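Local coordinates for transcription inhibitor protein Gfh1 (Thermus thermophilus, PDB 2F23), which inhibits the catalytic activities of RNA polymerase by partially occluding its substrate-binding site and preventing NTP binding, at residues Glu20-Arg25 and Ala56-Arg61. Numbering follows the deposited sequence.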
ATOM      1  N   GLU A  20       2.349 -10.347  -8.035  1.00 13.93           N
ATOM      2  CA  GLU A  20       2.534 -10.947  -9.352  1.00 16.39           C
ATOM      3  C   GLU A  20       2.972  -9.888 -10.356  1.00 16.17           C
ATOM      4  O   GLU A  20       3.852 -10.132 -11.182  1.00 17.67           O
ATOM      5  CB  GLU A  20       1.238 -11.609  -9.820  1.00 18.71           C
ATOM      6  CG  GLU A  20       0.759 -12.723  -8.905  1.00 24.76           C
ATOM      7  CD  GLU A  20       1.699 -13.914  -8.882  1.00 28.45           C
ATOM      8  OE1 GLU A  20       2.902 -13.732  -8.592  1.00 31.61           O
ATOM      9  OE2 GLU A  20       1.230 -15.041  -9.147  1.00 31.33           O
ATOM     10  N   ARG A  21       2.362  -8.709 -10.276  1.00 15.43           N
ATOM     11  CA  ARG A  21       2.702  -7.622 -11.181  1.00 15.78           C
ATOM     12  C   ARG A  21       4.134  -7.163 -10.921  1.00 15.28           C
ATOM     13  O   ARG A  21       4.879  -6.877 -11.856  1.00 15.28           O
ATOM     14  CB  ARG A  21       1.722  -6.456 -11.006  1.00 20.97           C
ATOM     15  CG  ARG A  21       0.375  -6.652 -11.713  1.00 26.29           C
ATOM     16  CD  ARG A  21      -0.262  -7.996 -11.371  1.00 32.81           C
ATOM     17  NE  ARG A  21      -1.579  -8.178 -11.981  1.00 38.02           N
ATOM     18  CZ  ARG A  21      -2.653  -7.453 -11.682  1.00 38.60           C
ATOM     19  NH1 ARG A  21      -2.577  -6.487 -10.778  1.00 40.16           N
ATOM     20  NH2 ARG A  21      -3.809  -7.700 -12.284  1.00 40.37           N
ATOM     21  N   GLU A  22       4.525  -7.109  -9.652  1.00 13.73           N
ATOM     22  CA  GLU A  22       5.883  -6.690  -9.326  1.00 13.67           C
ATOM     23  C   GLU A  22       6.915  -7.701  -9.826  1.00 12.66           C
ATOM     24  O   GLU A  22       8.008  -7.317 -10.235  1.00 12.57           O
ATOM     25  CB  GLU A  22       6.040  -6.482  -7.817  1.00 15.39           C
ATOM     26  CG  GLU A  22       5.341  -5.239  -7.283  1.00 21.04           C
ATOM     27  CD  GLU A  22       5.801  -3.972  -7.976  1.00 23.92           C
ATOM     28  OE1 GLU A  22       7.028  -3.770  -8.097  1.00 27.37           O
ATOM     29  OE2 GLU A  22       4.938  -3.175  -8.397  1.00 28.50           O
ATOM     30  N   ARG A  23       6.581  -8.990  -9.787  1.00 12.69           N
ATOM     31  CA  ARG A  23       7.517 -10.002 -10.270  1.00 13.69           C
ATOM     32  C   ARG A  23       7.720  -9.818 -11.772  1.00 14.46           C
ATOM     33  O   ARG A  23       8.817 -10.035 -12.292  1.00 15.42           O
ATOM     34  CB  ARG A  23       7.001 -11.419  -9.996  1.00 13.45           C
ATOM     35  CG  ARG A  23       6.993 -11.835  -8.527  1.00 14.41           C
ATOM     36  CD  ARG A  23       6.711 -13.328  -8.417  1.00 17.65           C
ATOM     37  NE  ARG A  23       6.389 -13.777  -7.063  1.00 19.03           N
ATOM     38  CZ  ARG A  23       7.224 -13.765  -6.029  1.00 20.93           C
ATOM     39  NH1 ARG A  23       8.466 -13.313  -6.164  1.00 22.00           N
ATOM     40  NH2 ARG A  23       6.815 -14.230  -4.855  1.00 20.22           N
ATOM     41  N   GLU A  24       6.657  -9.423 -12.466  1.00 14.69           N
ATOM     42  CA  GLU A  24       6.733  -9.201 -13.906  1.00 17.20           C
ATOM     43  C   GLU A  24       7.682  -8.039 -14.171  1.00 15.97           C
ATOM     44  O   GLU A  24       8.532  -8.104 -15.062  1.00 15.23           O
ATOM     45  CB  GLU A  24       5.344  -8.878 -14.468  1.00 20.16           C
ATOM     46  CG  GLU A  24       4.359 -10.034 -14.381  1.00 27.04           C
ATOM     47  CD  GLU A  24       2.953  -9.645 -14.802  1.00 29.82           C
ATOM     48  OE1 GLU A  24       2.077 -10.536 -14.838  1.00 33.39           O
ATOM     49  OE2 GLU A  24       2.717  -8.453 -15.092  1.00 32.86           O
ATOM     50  N   ARG A  25       7.536  -6.980 -13.383  1.00 14.69           N
ATOM     51  CA  ARG A  25       8.386  -5.808 -13.528  1.00 14.08           C
ATOM     52  C   ARG A  25       9.837  -6.145 -13.214  1.00 14.76           C
ATOM     53  O   ARG A  25      10.752  -5.603 -13.837  1.00 13.91           O
ATOM     54  CB  ARG A  25       7.895  -4.687 -12.612  1.00 15.68           C
ATOM     55  CG  ARG A  25       6.498  -4.209 -12.973  1.00 18.42           C
ATOM     56  CD  ARG A  25       5.918  -3.260 -11.943  1.00 24.16           C
ATOM     57  NE  ARG A  25       4.541  -2.910 -12.278  1.00 27.76           N
ATOM     58  CZ  ARG A  25       3.765  -2.118 -11.547  1.00 27.11           C
ATOM     59  NH1 ARG A  25       4.226  -1.581 -10.427  1.00 28.59           N
ATOM     60  NH2 ARG A  25       2.522  -1.867 -11.937  1.00 29.69           N
ATOM     61  N   ALA A  56      16.552  -2.622  -7.924  1.00  9.92           N
ATOM     62  CA  ALA A  56      16.552  -2.649  -6.464  1.00 10.47           C
ATOM     63  C   ALA A  56      15.236  -2.121  -5.899  1.00 11.13           C
ATOM     64  O   ALA A  56      14.743  -2.628  -4.886  1.00 12.92           O
ATOM     65  CB  ALA A  56      17.716  -1.829  -5.924  1.00 10.48           C
ATOM     66  N   ARG A  57      14.673  -1.104  -6.547  1.00 10.98           N
ATOM     67  CA  ARG A  57      13.415  -0.524  -6.086  1.00 11.39           C
ATOM     68  C   ARG A  57      12.331  -1.588  -6.126  1.00 11.59           C
ATOM     69  O   ARG A  57      11.551  -1.735  -5.183  1.00 12.21           O
ATOM     70  CB  ARG A  57      13.002   0.659  -6.970  1.00 10.38           C
ATOM     71  CG  ARG A  57      11.757   1.400  -6.468  1.00 13.68           C
ATOM     72  CD  ARG A  57      11.365   2.553  -7.383  1.00 14.61           C
ATOM     73  NE  ARG A  57      10.786   2.099  -8.644  1.00 15.15           N
ATOM     74  CZ  ARG A  57       9.559   1.603  -8.768  1.00 19.55           C
ATOM     75  NH1 ARG A  57       9.117   1.213  -9.953  1.00 19.05           N
ATOM     76  NH2 ARG A  57       8.771   1.504  -7.705  1.00 18.39           N
ATOM     77  N   ILE A  58      12.290  -2.337  -7.222  1.00 10.35           N
ATOM     78  CA  ILE A  58      11.289  -3.388  -7.381  1.00 10.79           C
ATOM     79  C   ILE A  58      11.517  -4.514  -6.378  1.00 11.49           C
ATOM     80  O   ILE A  58      10.578  -4.992  -5.744  1.00 11.63           O
ATOM     81  CB  ILE A  58      11.320  -3.959  -8.813  1.00  9.72           C
ATOM     82  CG1 ILE A  58      10.986  -2.846  -9.811  1.00 12.74           C
ATOM     83  CG2 ILE A  58      10.314  -5.111  -8.944  1.00 10.88           C
ATOM     84  CD1 ILE A  58      11.316  -3.192 -11.250  1.00 13.04           C
ATOM     85  N   GLU A  59      12.768  -4.938  -6.235  1.00 11.68           N
ATOM     86  CA  GLU A  59      13.092  -6.007  -5.297  1.00 11.46           C
ATOM     87  C   GLU A  59      12.644  -5.675  -3.882  1.00 11.25           C
ATOM     88  O   GLU A  59      12.160  -6.549  -3.166  1.00 12.98           O
ATOM     89  CB  GLU A  59      14.594  -6.286  -5.314  1.00 14.15           C
ATOM     90  CG  GLU A  59      15.081  -6.791  -6.654  1.00 15.71           C
ATOM     91  CD  GLU A  59      16.585  -6.923  -6.715  1.00 20.62           C
ATOM     92  OE1 GLU A  59      17.280  -6.013  -6.219  1.00 23.60           O
ATOM     93  OE2 GLU A  59      17.069  -7.928  -7.273  1.00 24.20           O
ATOM     94  N   ALA A  60      12.794  -4.414  -3.485  1.00 11.02           N
ATOM     95  CA  ALA A  60      12.397  -3.982  -2.148  1.00 11.47           C
ATOM     96  C   ALA A  60      10.889  -4.096  -1.960  1.00 11.69           C
ATOM     97  O   ALA A  60      10.416  -4.450  -0.881  1.00 13.23           O
ATOM     98  CB  ALA A  60      12.849  -2.549  -1.901  1.00 12.64           C
ATOM     99  N   ARG A  61      10.131  -3.785  -3.005  1.00 10.83           N
ATOM    100  CA  ARG A  61       8.680  -3.873  -2.921  1.00  9.86           C
ATOM    101  C   ARG A  61       8.284  -5.341  -2.803  1.00 11.75           C
ATOM    102  O   ARG A  61       7.421  -5.697  -2.004  1.00 10.85           O
ATOM    103  CB  ARG A  61       8.033  -3.246  -4.161  1.00 10.23           C
ATOM    104  CG  ARG A  61       8.252  -1.741  -4.280  1.00 12.22           C
ATOM    105  CD  ARG A  61       7.811  -1.224  -5.640  1.00 14.98           C
ATOM    106  NE  ARG A  61       6.360  -1.207  -5.808  1.00 15.66           N
ATOM    107  CZ  ARG A  61       5.551  -0.319  -5.238  1.00 17.71           C
ATOM    108  NH1 ARG A  61       6.045   0.628  -4.454  1.00 20.02           N
ATOM    109  NH2 ARG A  61       4.245  -0.368  -5.469  1.00 21.14           N
TER
HETATM  110  O   HOH W   1       2.765  -1.912  -7.268  1.00 34.56           O
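A bend at chi2 (-57°) in Glu22 and another at chi3 (72°) in Arg61 bring carboxylate and guanidinium together between the two helices. Glu22 OE1 forms a salt bridge with Arg61 NE at 3.5 Å, reaching the guanidinium at its edge, near its plane, while the two planes stand 66° apart, so the groups do not pair flat in a two-pronged bridge. A water bridges the same two groups, donating to Glu22 OE2 and accepting from Arg61 NH2, each at 2.8 Å. Within its own helix, Arg25 NH1 makes a salt bridge to Glu22 OE2 at 2.7 Å, so that Glu22, Arg25 and Arg61 form a salt-bridge network in which OE2 also takes the water. The segments run roughly antiparallel, and their axes approach to 9.5 Å. Helices 9-37 and 46-71 form the antiparallel hairpin of the GreA/GreB-type N-terminal coiled coil. Beside the charges lies Ile58: its CG2 packs on Glu22 O at 3.4 Å, and its CD1 reaches Arg25 O at 3.6 Å. The apolar packing of Ile58 lies against Leu26 and Ala29 of helix 9-37. An alanine in place of Glu22 would probably leave Arg25 and Arg61 without their shared carboxylate and the water without its acceptor OE2.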